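Side-chain contacts in angiotensin-converting enzyme (Anopheles gambiae, PDB 6S1Y), which is a zinc-dependent metallopeptidase of the angiotensin-converting enzyme family, probably trimming dipeptides from the C-terminal ends of peptides: residues L83-K88 with S551-D556; A100-E105 with V175-Q180; W159-G164 with V473-Q478; R230-D235 with A261-P266. All coordinates share one frame; numbering follows the deposited sequence.

Interaction 1 of 4, residues L83-K88 with S551-D556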
loop_
_atom_site.group_PDB
_atom_site.type_symbol
_atom_site.label_atom_id
_atom_site.label_comp_id
_atom_site.label_asym_id
_atom_site.label_seq_id
_atom_site.Cartn_x
_atom_site.Cartn_y
_atom_site.Cartn_z
ATOM N N LEU A 83 6.578 21.564 -21.618
ATOM C CA LEU A 83 5.316 22.257 -21.836
ATOM C C LEU A 83 4.255 21.318 -22.396
ATOM O O LEU A 83 3.102 21.343 -21.954
ATOM C CB LEU A 83 5.508 23.440 -22.783
ATOM C CG LEU A 83 4.334 24.422 -22.753
ATOM C CD1 LEU A 83 4.459 25.311 -21.522
ATOM C CD2 LEU A 83 4.242 25.254 -24.015
ATOM N N LYS A 84 4.622 20.507 -23.397
ATOM C CA LYS A 84 3.702 19.494 -23.893
ATOM C C LYS A 84 3.171 18.645 -22.749
ATOM O O LYS A 84 2.004 18.237 -22.746
ATOM C CB LYS A 84 4.396 18.593 -24.918
ATOM C CG LYS A 84 4.794 19.255 -26.226
ATOM C CD LYS A 84 5.239 18.196 -27.240
ATOM C CE LYS A 84 6.135 18.778 -28.324
ATOM N NZ LYS A 84 6.309 17.861 -29.490
ATOM N N ARG A 85 4.026 18.363 -21.766
ATOM C CA ARG A 85 3.656 17.466 -20.678
ATOM C C ARG A 85 2.707 18.144 -19.704
ATOM O O ARG A 85 1.814 17.497 -19.147
ATOM C CB ARG A 85 4.918 16.994 -19.964
ATOM C CG ARG A 85 4.753 15.761 -19.116
ATOM C CD ARG A 85 6.091 15.366 -18.487
ATOM N NE ARG A 85 5.913 14.392 -17.422
ATOM C CZ ARG A 85 5.719 13.091 -17.616
ATOM N NH1 ARG A 85 5.678 12.604 -18.843
ATOM N NH2 ARG A 85 5.557 12.284 -16.574
ATOM N N ARG A 86 2.888 19.445 -19.475
ATOM C CA ARG A 86 1.982 20.171 -18.594
ATOM C C ARG A 86 0.583 20.230 -19.178
ATOM O O ARG A 86 -0.398 20.172 -18.430
ATOM C CB ARG A 86 2.517 21.578 -18.347
ATOM C CG ARG A 86 3.709 21.631 -17.400
ATOM C CD ARG A 86 4.534 22.911 -17.586
ATOM N NE ARG A 86 3.808 24.111 -17.181
ATOM C CZ ARG A 86 4.175 25.353 -17.492
ATOM N NH1 ARG A 86 5.264 25.569 -18.221
ATOM N NH2 ARG A 86 3.446 26.382 -17.079
ATOM N N ILE A 87 0.475 20.324 -20.500
ATOM C CA ILE A 87 -0.833 20.422 -21.135
ATOM C C ILE A 87 -1.536 19.071 -21.133
ATOM O O ILE A 87 -2.758 18.998 -20.960
ATOM C CB ILE A 87 -0.689 20.974 -22.567
ATOM C CG1 ILE A 87 -0.288 22.451 -22.532
ATOM C CG2 ILE A 87 -1.991 20.793 -23.343
ATOM C CD1 ILE A 87 0.629 22.847 -23.662
ATOM N N LYS A 88 -0.787 17.982 -21.343
ATOM C CA LYS A 88 -1.394 16.653 -21.351
ATOM C C LYS A 88 -1.931 16.277 -19.973
ATOM O O LYS A 88 -3.045 15.753 -19.859
ATOM C CB LYS A 88 -0.370 15.620 -21.827
ATOM C CG LYS A 88 -0.907 14.187 -21.933
ATOM C CD LYS A 88 0.207 13.177 -22.261
ATOM C CE LYS A 88 1.077 12.855 -21.040
ATOM N NZ LYS A 88 2.542 12.839 -21.349
ATOM N N SER A 551 7.265 15.469 -13.194
ATOM C CA SER A 551 7.647 16.320 -14.315
ATOM C C SER A 551 8.401 15.562 -15.389
ATOM O O SER A 551 8.402 15.989 -16.546
ATOM C CB SER A 551 8.501 17.484 -13.828
ATOM O OG SER A 551 9.718 17.026 -13.274
ATOM N N LYS A 552 9.019 14.439 -15.044
ATOM C CA LYS A 552 9.670 13.605 -16.044
ATOM C C LYS A 552 9.055 12.204 -16.080
ATOM O O LYS A 552 8.486 11.733 -15.083
ATOM C CB LYS A 552 11.176 13.497 -15.758
ATOM C CG LYS A 552 11.859 14.848 -15.674
ATOM C CD LYS A 552 13.375 14.720 -15.694
ATOM C CE LYS A 552 14.042 16.039 -16.098
ATOM N NZ LYS A 552 15.509 16.031 -15.797
ATOM N N PRO A 553 9.138 11.529 -17.226
ATOM C CA PRO A 553 8.807 10.096 -17.272
ATOM C C PRO A 553 9.576 9.335 -16.204
ATOM O O PRO A 553 10.738 9.641 -15.915
ATOM C CB PRO A 553 9.246 9.674 -18.680
ATOM C CG PRO A 553 9.200 10.937 -19.482
ATOM C CD PRO A 553 9.562 12.047 -18.541
ATOM N N TRP A 554 8.930 8.313 -15.638
ATOM C CA TRP A 554 9.450 7.748 -14.402
ATOM C C TRP A 554 10.781 7.030 -14.600
ATOM O O TRP A 554 11.570 6.954 -13.652
ATOM C CB TRP A 554 8.404 6.830 -13.752
ATOM C CG TRP A 554 8.090 5.577 -14.464
ATOM C CD1 TRP A 554 6.975 5.307 -15.219
ATOM C CD2 TRP A 554 8.876 4.381 -14.466
ATOM N NE1 TRP A 554 7.040 4.028 -15.716
ATOM C CE2 TRP A 554 8.187 3.432 -15.253
ATOM C CE3 TRP A 554 10.096 4.018 -13.874
ATOM C CZ2 TRP A 554 8.685 2.147 -15.471
ATOM C CZ3 TRP A 554 10.586 2.754 -14.094
ATOM C CH2 TRP A 554 9.882 1.827 -14.893
ATOM N N PRO A 555 11.101 6.523 -15.792
ATOM C CA PRO A 555 12.448 5.944 -15.957
ATOM C C PRO A 555 13.545 6.955 -15.680
ATOM O O PRO A 555 14.553 6.611 -15.054
ATOM C CB PRO A 555 12.452 5.452 -17.412
ATOM C CG PRO A 555 11.025 5.238 -17.736
ATOM C CD PRO A 555 10.277 6.320 -16.998
ATOM N N ASP A 556 13.354 8.215 -16.086
ATOM C CA ASP A 556 14.363 9.236 -15.805
ATOM C C ASP A 556 14.441 9.530 -14.317
ATOM O O ASP A 556 15.533 9.709 -13.769
ATOM C CB ASP A 556 14.057 10.514 -16.592
ATOM C CG ASP A 556 14.021 10.280 -18.098
ATOM O OD1 ASP A 556 14.969 9.669 -18.648
ATOM O OD2 ASP A 556 13.027 10.690 -18.730
#

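Interaction 2 of 4, residues A100-E105 with V175-Q180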
loop_
_atom_site.group_PDB
_atom_site.type_symbol
_atom_site.label_atom_id
_atom_site.label_comp_id
_atom_site.label_asym_id
_atom_site.label_seq_id
_atom_site.Cartn_x
_atom_site.Cartn_y
_atom_site.Cartn_z
ATOM N N ALA A 100 -22.268 15.563 -14.907
ATOM C CA ALA A 100 -22.197 15.763 -13.466
ATOM C C ALA A 100 -23.121 14.819 -12.710
ATOM O O ALA A 100 -22.790 14.407 -11.596
ATOM C CB ALA A 100 -22.528 17.215 -13.118
ATOM N N ASP A 101 -24.279 14.474 -13.274
ATOM C CA ASP A 101 -25.173 13.568 -12.561
ATOM C C ASP A 101 -24.509 12.212 -12.361
ATOM O O ASP A 101 -24.564 11.638 -11.267
ATOM C CB ASP A 101 -26.499 13.411 -13.308
ATOM C CG ASP A 101 -26.300 12.963 -14.728
ATOM O OD1 ASP A 101 -25.318 13.435 -15.339
ATOM O OD2 ASP A 101 -27.099 12.137 -15.223
ATOM N N GLN A 102 -23.867 11.688 -13.412
ATOM C CA GLN A 102 -23.203 10.393 -13.318
ATOM C C GLN A 102 -21.935 10.480 -12.474
ATOM O O GLN A 102 -21.575 9.511 -11.796
ATOM C CB GLN A 102 -22.884 9.862 -14.718
ATOM C CG GLN A 102 -24.099 9.397 -15.533
ATOM C CD GLN A 102 -23.687 8.768 -16.875
ATOM O OE1 GLN A 102 -23.258 9.465 -17.791
ATOM N NE2 GLN A 102 -23.796 7.441 -16.977
ATOM N N PHE A 103 -21.247 11.624 -12.509
ATOM C CA PHE A 103 -20.106 11.845 -11.623
ATOM C C PHE A 103 -20.520 11.705 -10.160
ATOM O O PHE A 103 -19.921 10.937 -9.399
ATOM C CB PHE A 103 -19.513 13.227 -11.901
ATOM C CG PHE A 103 -18.315 13.576 -11.050
ATOM C CD1 PHE A 103 -17.037 13.276 -11.475
ATOM C CD2 PHE A 103 -18.475 14.231 -9.840
ATOM C CE1 PHE A 103 -15.931 13.594 -10.709
ATOM C CE2 PHE A 103 -17.362 14.571 -9.059
ATOM C CZ PHE A 103 -16.089 14.251 -9.496
ATOM N N LYS A 104 -21.558 12.423 -9.748
ATOM C CA LYS A 104 -21.965 12.340 -8.354
ATOM C C LYS A 104 -22.543 10.972 -8.029
ATOM O O LYS A 104 -22.501 10.538 -6.869
ATOM C CB LYS A 104 -22.965 13.449 -8.028
ATOM C CG LYS A 104 -22.436 14.837 -8.352
ATOM C CD LYS A 104 -23.278 15.920 -7.684
ATOM C CE LYS A 104 -23.580 17.085 -8.626
ATOM N NZ LYS A 104 -24.897 17.692 -8.273
ATOM N N GLU A 105 -23.084 10.277 -9.024
ATOM C CA GLU A 105 -23.593 8.933 -8.771
ATOM C C GLU A 105 -22.431 7.975 -8.509
ATOM O O GLU A 105 -22.512 7.104 -7.638
ATOM C CB GLU A 105 -24.445 8.468 -9.951
ATOM C CG GLU A 105 -25.347 7.286 -9.642
ATOM C CD GLU A 105 -26.151 6.806 -10.848
ATOM O OE1 GLU A 105 -25.759 7.082 -12.013
ATOM O OE2 GLU A 105 -27.175 6.132 -10.616
ATOM N N VAL A 175 -18.595 -0.108 -10.732
ATOM C CA VAL A 175 -17.930 -0.705 -11.882
ATOM C C VAL A 175 -18.485 -0.131 -13.176
ATOM O O VAL A 175 -17.727 0.170 -14.111
ATOM C CB VAL A 175 -18.056 -2.233 -11.836
ATOM C CG1 VAL A 175 -17.817 -2.820 -13.210
ATOM C CG2 VAL A 175 -17.065 -2.780 -10.820
ATOM N N GLU A 176 -19.814 0.031 -13.251
ATOM C CA GLU A 176 -20.441 0.448 -14.507
ATOM C C GLU A 176 -20.037 1.865 -14.880
ATOM O O GLU A 176 -19.738 2.139 -16.046
ATOM C CB GLU A 176 -21.967 0.333 -14.413
ATOM C CG GLU A 176 -22.462 -1.072 -14.705
ATOM C CD GLU A 176 -23.766 -1.437 -13.996
ATOM O OE1 GLU A 176 -24.186 -2.613 -14.118
ATOM O OE2 GLU A 176 -24.363 -0.567 -13.324
ATOM N N LEU A 177 -20.001 2.775 -13.901
ATOM C CA LEU A 177 -19.663 4.160 -14.194
ATOM C C LEU A 177 -18.166 4.384 -14.275
ATOM O O LEU A 177 -17.721 5.330 -14.939
ATOM C CB LEU A 177 -20.273 5.075 -13.138
ATOM C CG LEU A 177 -21.803 5.134 -13.193
ATOM C CD1 LEU A 177 -22.372 5.780 -11.947
ATOM C CD2 LEU A 177 -22.262 5.877 -14.450
ATOM N N ASN A 178 -17.373 3.564 -13.586
ATOM C CA ASN A 178 -15.929 3.581 -13.812
ATOM C C ASN A 178 -15.642 3.239 -15.264
ATOM O O ASN A 178 -14.736 3.809 -15.881
ATOM C CB ASN A 178 -15.221 2.600 -12.863
ATOM C CG ASN A 178 -13.748 2.336 -13.263
ATOM O OD1 ASN A 178 -13.473 1.682 -14.261
ATOM N ND2 ASN A 178 -12.812 2.851 -12.474
ATOM N N ARG A 179 -16.434 2.329 -15.834
ATOM C CA ARG A 179 -16.284 1.981 -17.240
ATOM C C ARG A 179 -16.705 3.132 -18.144
ATOM O O ARG A 179 -15.987 3.482 -19.087
ATOM C CB ARG A 179 -17.099 0.731 -17.554
ATOM C CG ARG A 179 -16.807 0.159 -18.910
ATOM C CD ARG A 179 -17.618 -1.091 -19.165
ATOM N NE ARG A 179 -17.522 -1.448 -20.574
ATOM C CZ ARG A 179 -18.402 -1.079 -21.503
ATOM N NH1 ARG A 179 -19.470 -0.350 -21.179
ATOM N NH2 ARG A 179 -18.218 -1.449 -22.767
ATOM N N GLN A 180 -17.865 3.736 -17.871
ATOM C CA GLN A 180 -18.310 4.876 -18.675
ATOM C C GLN A 180 -17.256 5.971 -18.709
ATOM O O GLN A 180 -17.057 6.623 -19.741
ATOM C CB GLN A 180 -19.627 5.428 -18.132
ATOM C CG GLN A 180 -20.831 4.596 -18.499
ATOM C CD GLN A 180 -20.957 4.441 -20.010
ATOM O OE1 GLN A 180 -21.031 3.327 -20.521
ATOM N NE2 GLN A 180 -20.952 5.568 -20.729
#

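Interaction 3 of 4, residues W159-G164 with V473-Q478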
loop_
_atom_site.group_PDB
_atom_site.type_symbol
_atom_site.label_atom_id
_atom_site.label_comp_id
_atom_site.label_asym_id
_atom_site.label_seq_id
_atom_site.Cartn_x
_atom_site.Cartn_y
_atom_site.Cartn_z
ATOM N N TRP A 159 -16.361 -10.073 10.036
ATOM C CA TRP A 159 -15.823 -8.961 9.265
ATOM C C TRP A 159 -16.295 -9.013 7.817
ATOM O O TRP A 159 -16.806 -8.019 7.281
ATOM C CB TRP A 159 -14.290 -8.956 9.317
ATOM C CG TRP A 159 -13.733 -7.894 8.408
ATOM C CD1 TRP A 159 -13.172 -8.069 7.175
ATOM C CD2 TRP A 159 -13.734 -6.476 8.645
ATOM N NE1 TRP A 159 -12.824 -6.854 6.628
ATOM C CE2 TRP A 159 -13.147 -5.864 7.518
ATOM C CE3 TRP A 159 -14.165 -5.670 9.712
ATOM C CZ2 TRP A 159 -12.980 -4.487 7.426
ATOM C CZ3 TRP A 159 -14.004 -4.311 9.617
ATOM C CH2 TRP A 159 -13.427 -3.727 8.476
ATOM N N TYR A 160 -16.103 -10.159 7.157
ATOM C CA TYR A 160 -16.407 -10.287 5.738
ATOM C C TYR A 160 -17.911 -10.226 5.485
ATOM O O TYR A 160 -18.348 -9.666 4.478
ATOM C CB TYR A 160 -15.810 -11.601 5.197
ATOM C CG TYR A 160 -14.338 -11.532 4.840
ATOM C CD1 TYR A 160 -13.335 -11.612 5.838
ATOM C CD2 TYR A 160 -13.935 -11.331 3.529
ATOM C CE1 TYR A 160 -11.970 -11.495 5.514
ATOM C CE2 TYR A 160 -12.570 -11.218 3.196
ATOM C CZ TYR A 160 -11.605 -11.321 4.180
ATOM O OH TYR A 160 -10.295 -11.238 3.812
ATOM N N ASN A 161 -18.725 -10.798 6.376
ATOM C CA ASN A 161 -20.172 -10.718 6.178
ATOM C C ASN A 161 -20.660 -9.268 6.268
ATOM O O ASN A 161 -21.639 -8.905 5.620
ATOM C CB ASN A 161 -20.918 -11.611 7.186
ATOM C CG ASN A 161 -21.002 -13.092 6.733
ATOM O OD1 ASN A 161 -20.088 -13.612 6.059
ATOM N ND2 ASN A 161 -22.091 -13.777 7.104
ATOM N N ALA A 162 -19.972 -8.418 7.025
ATOM C CA ALA A 162 -20.407 -7.047 7.235
ATOM C C ALA A 162 -19.853 -6.061 6.210
ATOM O O ALA A 162 -20.524 -5.056 5.915
ATOM C CB ALA A 162 -20.000 -6.587 8.643
ATOM N N THR A 163 -18.661 -6.298 5.655
ATOM C CA THR A 163 -18.039 -5.315 4.783
ATOM C C THR A 163 -18.024 -5.744 3.324
ATOM O O THR A 163 -17.596 -4.952 2.475
ATOM C CB THR A 163 -16.596 -4.989 5.238
ATOM O OG1 THR A 163 -15.760 -6.162 5.201
ATOM C CG2 THR A 163 -16.610 -4.418 6.638
ATOM N N GLY A 164 -18.512 -6.937 2.992
ATOM C CA GLY A 164 -18.476 -7.483 1.650
ATOM C C GLY A 164 -19.869 -7.464 1.041
ATOM O O GLY A 164 -20.229 -6.502 0.315
ATOM N N VAL A 473 -14.042 -20.851 6.133
ATOM C CA VAL A 473 -15.339 -21.495 5.977
ATOM C C VAL A 473 -15.668 -21.464 4.491
ATOM O O VAL A 473 -15.086 -20.697 3.720
ATOM C CB VAL A 473 -16.459 -20.791 6.763
ATOM C CG1 VAL A 473 -16.199 -20.837 8.270
ATOM C CG2 VAL A 473 -16.603 -19.355 6.262
ATOM N N VAL A 474 -16.656 -22.264 4.103
ATOM C CA VAL A 474 -17.109 -22.263 2.723
ATOM C C VAL A 474 -17.809 -20.948 2.415
ATOM O O VAL A 474 -18.666 -20.501 3.181
ATOM C CB VAL A 474 -18.035 -23.463 2.475
ATOM C CG1 VAL A 474 -18.650 -23.399 1.089
ATOM C CG2 VAL A 474 -17.259 -24.764 2.667
ATOM N N ARG A 475 -17.429 -20.318 1.303
ATOM C CA ARG A 475 -18.108 -19.141 0.768
ATOM C C ARG A 475 -18.894 -19.522 -0.489
ATOM O O ARG A 475 -18.638 -20.558 -1.114
ATOM C CB ARG A 475 -17.109 -18.011 0.439
ATOM C CG ARG A 475 -16.115 -17.657 1.575
ATOM C CD ARG A 475 -16.790 -17.132 2.833
ATOM N NE ARG A 475 -17.185 -15.737 2.718
ATOM C CZ ARG A 475 -18.017 -15.129 3.549
ATOM N NH1 ARG A 475 -18.574 -15.820 4.539
ATOM N NH2 ARG A 475 -18.309 -13.840 3.385
ATOM N N THR A 476 -19.834 -18.656 -0.877
ATOM C CA THR A 476 -20.664 -18.872 -2.060
ATOM C C THR A 476 -20.784 -17.565 -2.834
ATOM O O THR A 476 -20.276 -16.516 -2.406
ATOM C CB THR A 476 -22.066 -19.387 -1.686
ATOM O OG1 THR A 476 -22.803 -18.337 -1.042
ATOM C CG2 THR A 476 -21.971 -20.607 -0.761
ATOM N N GLU A 477 -21.493 -17.610 -3.972
ATOM C CA GLU A 477 -21.768 -16.380 -4.703
ATOM C C GLU A 477 -22.774 -15.488 -3.986
ATOM O O GLU A 477 -22.922 -14.329 -4.373
ATOM C CB GLU A 477 -22.260 -16.681 -6.102
ATOM C CG GLU A 477 -21.148 -17.176 -7.030
ATOM C CD GLU A 477 -20.053 -16.137 -7.223
ATOM O OE1 GLU A 477 -20.286 -14.944 -6.902
ATOM O OE2 GLU A 477 -18.959 -16.506 -7.679
ATOM N N GLN A 478 -23.446 -15.974 -2.944
ATOM C CA GLN A 478 -24.255 -15.076 -2.127
ATOM C C GLN A 478 -23.380 -14.185 -1.252
ATOM O O GLN A 478 -23.819 -13.104 -0.851
ATOM C CB GLN A 478 -25.221 -15.869 -1.249
ATOM C CG GLN A 478 -26.290 -16.613 -2.039
ATOM C CD GLN A 478 -26.810 -17.827 -1.292
ATOM O OE1 GLN A 478 -26.858 -18.934 -1.840
ATOM N NE2 GLN A 478 -27.195 -17.627 -0.025
#

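Interaction 4 of 4, residues R230-D235 with A261-P266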
loop_
_atom_site.group_PDB
_atom_site.type_symbol
_atom_site.label_atom_id
_atom_site.label_comp_id
_atom_site.label_asym_id
_atom_site.label_seq_id
_atom_site.Cartn_x
_atom_site.Cartn_y
_atom_site.Cartn_z
ATOM N N ARG A 230 0.904 -26.178 11.045
ATOM C CA ARG A 230 0.347 -27.503 11.275
ATOM C C ARG A 230 0.932 -28.153 12.525
ATOM O O ARG A 230 0.217 -28.861 13.234
ATOM C CB ARG A 230 0.589 -28.399 10.046
ATOM C CG ARG A 230 0.108 -29.792 10.218
ATOM C CD ARG A 230 0.104 -30.551 8.875
ATOM N NE ARG A 230 -0.250 -31.960 9.047
ATOM C CZ ARG A 230 0.616 -32.888 9.459
ATOM N NH1 ARG A 230 1.877 -32.563 9.730
ATOM N NH2 ARG A 230 0.231 -34.147 9.605
ATOM N N GLN A 231 2.233 -27.980 12.789
ATOM C CA GLN A 231 2.801 -28.508 14.030
ATOM C C GLN A 231 2.174 -27.828 15.248
ATOM O O GLN A 231 1.914 -28.480 16.262
ATOM C CB GLN A 231 4.319 -28.329 14.048
ATOM C CG GLN A 231 5.078 -29.165 13.016
ATOM C CD GLN A 231 4.972 -30.655 13.272
ATOM O OE1 GLN A 231 5.267 -31.126 14.357
ATOM N NE2 GLN A 231 4.573 -31.409 12.251
ATOM N N LYS A 232 1.896 -26.525 15.155
ATOM C CA LYS A 232 1.333 -25.776 16.278
ATOM C C LYS A 232 -0.160 -26.045 16.460
ATOM O O LYS A 232 -0.619 -26.248 17.587
ATOM C CB LYS A 232 1.581 -24.270 16.084
ATOM C CG LYS A 232 2.646 -23.654 17.022
ATOM C CD LYS A 232 4.006 -24.357 16.945
ATOM C CE LYS A 232 4.786 -23.993 15.663
ATOM N NZ LYS A 232 5.789 -25.032 15.266
ATOM N N TYR A 233 -0.935 -26.084 15.376
ATOM C CA TYR A 233 -2.382 -26.166 15.484
ATOM C C TYR A 233 -2.955 -27.544 15.181
ATOM O O TYR A 233 -4.096 -27.806 15.555
ATOM C CB TYR A 233 -3.050 -25.169 14.526
ATOM C CG TYR A 233 -3.007 -23.711 14.934
ATOM C CD1 TYR A 233 -3.560 -23.263 16.141
ATOM C CD2 TYR A 233 -2.463 -22.779 14.091
ATOM C CE1 TYR A 233 -3.530 -21.932 16.483
ATOM C CE2 TYR A 233 -2.449 -21.443 14.416
ATOM C CZ TYR A 233 -2.982 -21.020 15.602
ATOM O OH TYR A 233 -2.953 -19.678 15.871
ATOM N N GLY A 234 -2.229 -28.416 14.490
ATOM C CA GLY A 234 -2.687 -29.768 14.247
ATOM C C GLY A 234 -3.166 -29.981 12.819
ATOM O O GLY A 234 -3.518 -29.049 12.093
ATOM N N ASP A 235 -3.222 -31.253 12.425
ATOM C CA ASP A 235 -3.516 -31.605 11.029
ATOM C C ASP A 235 -4.981 -31.397 10.652
ATOM O O ASP A 235 -5.276 -31.132 9.487
ATOM C CB ASP A 235 -3.116 -33.062 10.761
ATOM C CG ASP A 235 -3.464 -33.518 9.357
ATOM O OD1 ASP A 235 -4.662 -33.733 9.064
ATOM O OD2 ASP A 235 -2.536 -33.660 8.530
ATOM N N ALA A 261 5.285 -14.207 12.856
ATOM C CA ALA A 261 6.702 -14.486 12.625
ATOM C C ALA A 261 7.332 -15.206 13.814
ATOM O O ALA A 261 7.995 -16.234 13.649
ATOM C CB ALA A 261 7.467 -13.202 12.319
ATOM N N ASP A 262 7.146 -14.680 15.030
ATOM C CA ASP A 262 7.764 -15.316 16.188
ATOM C C ASP A 262 7.129 -16.665 16.471
ATOM O O ASP A 262 7.831 -17.625 16.794
ATOM C CB ASP A 262 7.659 -14.417 17.427
ATOM C CG ASP A 262 8.570 -13.201 17.343
ATOM O OD1 ASP A 262 9.379 -13.109 16.383
ATOM O OD2 ASP A 262 8.474 -12.326 18.226
ATOM N N PHE A 263 5.801 -16.740 16.387
ATOM C CA PHE A 263 5.048 -17.986 16.549
ATOM C C PHE A 263 5.558 -19.116 15.650
ATOM O O PHE A 263 5.451 -20.286 16.017
ATOM C CB PHE A 263 3.580 -17.659 16.224
ATOM C CG PHE A 263 2.604 -18.715 16.595
ATOM C CD1 PHE A 263 2.466 -19.119 17.914
ATOM C CD2 PHE A 263 1.758 -19.266 15.626
ATOM C CE1 PHE A 263 1.535 -20.088 18.263
ATOM C CE2 PHE A 263 0.829 -20.228 15.968
ATOM C CZ PHE A 263 0.717 -20.646 17.283
ATOM N N THR A 264 6.107 -18.800 14.471
ATOM C CA THR A 264 6.533 -19.831 13.539
ATOM C C THR A 264 8.015 -19.762 13.185
ATOM O O THR A 264 8.437 -20.400 12.225
ATOM C CB THR A 264 5.701 -19.759 12.257
ATOM O OG1 THR A 264 5.898 -18.478 11.632
ATOM C CG2 THR A 264 4.226 -19.958 12.557
ATOM N N THR A 265 8.828 -19.069 13.983
ATOM C CA THR A 265 10.182 -18.760 13.570
ATOM C C THR A 265 11.080 -19.991 13.649
ATOM O O THR A 265 10.853 -20.905 14.455
ATOM C CB THR A 265 10.758 -17.626 14.432
ATOM O OG1 THR A 265 11.930 -17.077 13.806
ATOM C CG2 THR A 265 11.144 -18.098 15.846
ATOM N N PRO A 266 12.126 -20.038 12.833
ATOM C CA PRO A 266 13.009 -21.219 12.854
ATOM C C PRO A 266 13.665 -21.493 14.198
ATOM O O PRO A 266 13.814 -22.662 14.576
ATOM C CB PRO A 266 14.043 -20.883 11.777
ATOM C CG PRO A 266 13.305 -20.048 10.799
ATOM C CD PRO A 266 12.392 -19.170 11.673
#

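Interaction 1 of 4, residues L83-K88 with S551-D556
Arg85 of helix 81-90 reaches across the surface to the loop Ser551-Pro553, where Pro553 takes the N-cap position of helix 554-562. The contact therefore joins one helix to the lead-in of another, and a single long side chain provides all of its reach. CG stands anti to the backbone N (chi1 -162°), and the chain then runs extended as far as NE, which carries the guanidinium over the loop. One guanidinium face lies above the Lys552-Pro553 peptide link, with Lys552 C 3.5 Å and Pro553 N 3.6 Å from the plane, both toward its rim. Pro553 CD approaches Arg85 NH1 at 3.9 Å. Ser551 O is poorly aimed as an acceptor: Arg85 NE is 3.1 Å from it, but the angle does not make a hydrogen bond. Arg85 NH2 bonds instead to Ser550 O, and NE too has its hydrogen bond just outside the segment. One bond before the guanidinium, the methylene Arg85 CD rests 3.1 Å from Ser551 O.

Interaction 2 of 4, residues A100-E105 with V175-Q180
A helix-helix packing joins the beginning of helix 100-119 to the middle of helix 168-184: Gln102 and Glu105 receive Leu177 between them. The axes of segments 100-105 and 175-180 come within 10.2 Å and cross at -136°, so these segments run roughly antiparallel but well splayed. Gln102 and Glu105 lie three residues apart on the same face of their helix, and the forked end of Leu177 is shared out between them. Leu177 CD2 goes to Gln102, meeting the amide NE2 at 3.3 Å and CB at 4.0 Å. Leu177 CD1 goes to Glu105, 3.6 Å from OE1 and 3.9 Å from CB, and it also lies 3.8 Å from the backbone Gln102 O. Glu105 gets there through an extended chain: CG is anti to the backbone N (chi1 -163°), and the shaft passes Leu177 at about a right angle. No hydrogen bond spans the pair of segments, so the evidence is for van der Waals contact in which the shafts and ends of two polar residues cover a buried leucine. Gln180, one turn on from Leu177, brings CG to the margin beside Gln102 NE2. Behind helix 100-119, Phe103 packs on Ala56 and Ala60 of helix 46-70, while on the side of helix 168-184 Val175 and Asn178 touch Val445 and Phe446 of helix 431-447.

Interaction 3 of 4, residues W159-G164 with V473-Q478
Asn161 and Tyr160, near the C-terminal end of helix 149-163, receive the guanidinium of Arg475 from the short, weakly bonded strand about 475-476, which pairs in parallel with strand 602-603. Asn161 OD1 accepts two end-on bonds: one from Arg475 NH1 at 3.1 Å with an N-H...O angle of 152°, the other from Arg475 NH2 at 3.2 Å. OD1 lies close to the guanidinium plane, although the amide itself is turned 38° from it. NH1 arrives in the carbonyl plane, whereas NH2 is tilted 25° away. Bends at chi2 and chi3 curl the arginine chain on its way to the helix, and Tyr160 CB sits 3.8 Å from Arg475 NH2. That nitrogen also forms a salt bridge with Asp481. The Tyr160 hydroxyl is bonded to Leu252 O, and Thr163 OG1 donates to Trp159 O at 3.0 Å within the helix's last turn. The buried arginine would be expected to stay positively charged, with Asp481 as its salt-bridge partner and Asp479 in a long, weak ion pair.

Interaction 4 of 4, residues R230-D235 with A261-P266
Asp235 OD2 accepts two bonds from Arg230, one from NE at 2.9 Å and one from NH2 at 3.0 Å, in a side-on salt bridge. The oxygen lies near the guanidinium plane and is met on its anti side, the two nitrogens reaching it from opposite faces of the carboxylate. This bridge spans the end of helix 203-233, where Gly234 leaves the helix with positive phi. From the last turn of the helix, Lys232 and Tyr233 meet Phe263 across the contact. Phe263 belongs to a type I beta turn, Asp262 to Thr265, in the long loop between strand 244-245 and helix 276-281, so the contact joins that loop to the helix end at the protein surface. The Phe263 ring gets there with CG anti to the backbone N (chi1 -168°). Lys232, bent at chi2 and chi3, lays CG 3.6 Å from Phe263 CZ and passes the ring in the opposite direction. Tyr233 CE2 comes to 3.8 Å from Phe263 CE2; the two rings meet obliquely, planes at 52°, centroids 5.6 Å apart. Arg147 forms a cation-pi contact with Phe263 and also touches Tyr233.

Overall arrangement
From the N terminus, helix 81-90 opens interaction 1, which closes only at 551-556, so its loop of 462 residues encloses the other three contacts. Helix 100-119 opens interaction 2 and helix 149-163 opens interaction 3 before interaction 2 closes on helix 168-184: these two therefore cross, with centres 26 Å apart. Interaction 4 opens at the end of helix 203-233 and closes 25 residues later at 261-266, inside the span of interaction 3, which ends at strand 475-476. Interaction 1 lies across the chain's centre from interactions 3 and 4. Interaction 1 ties an early helix to a late helix's lead-in, interaction 2 two early helices, interactions 3 and 4 helix ends to a strand and a loop.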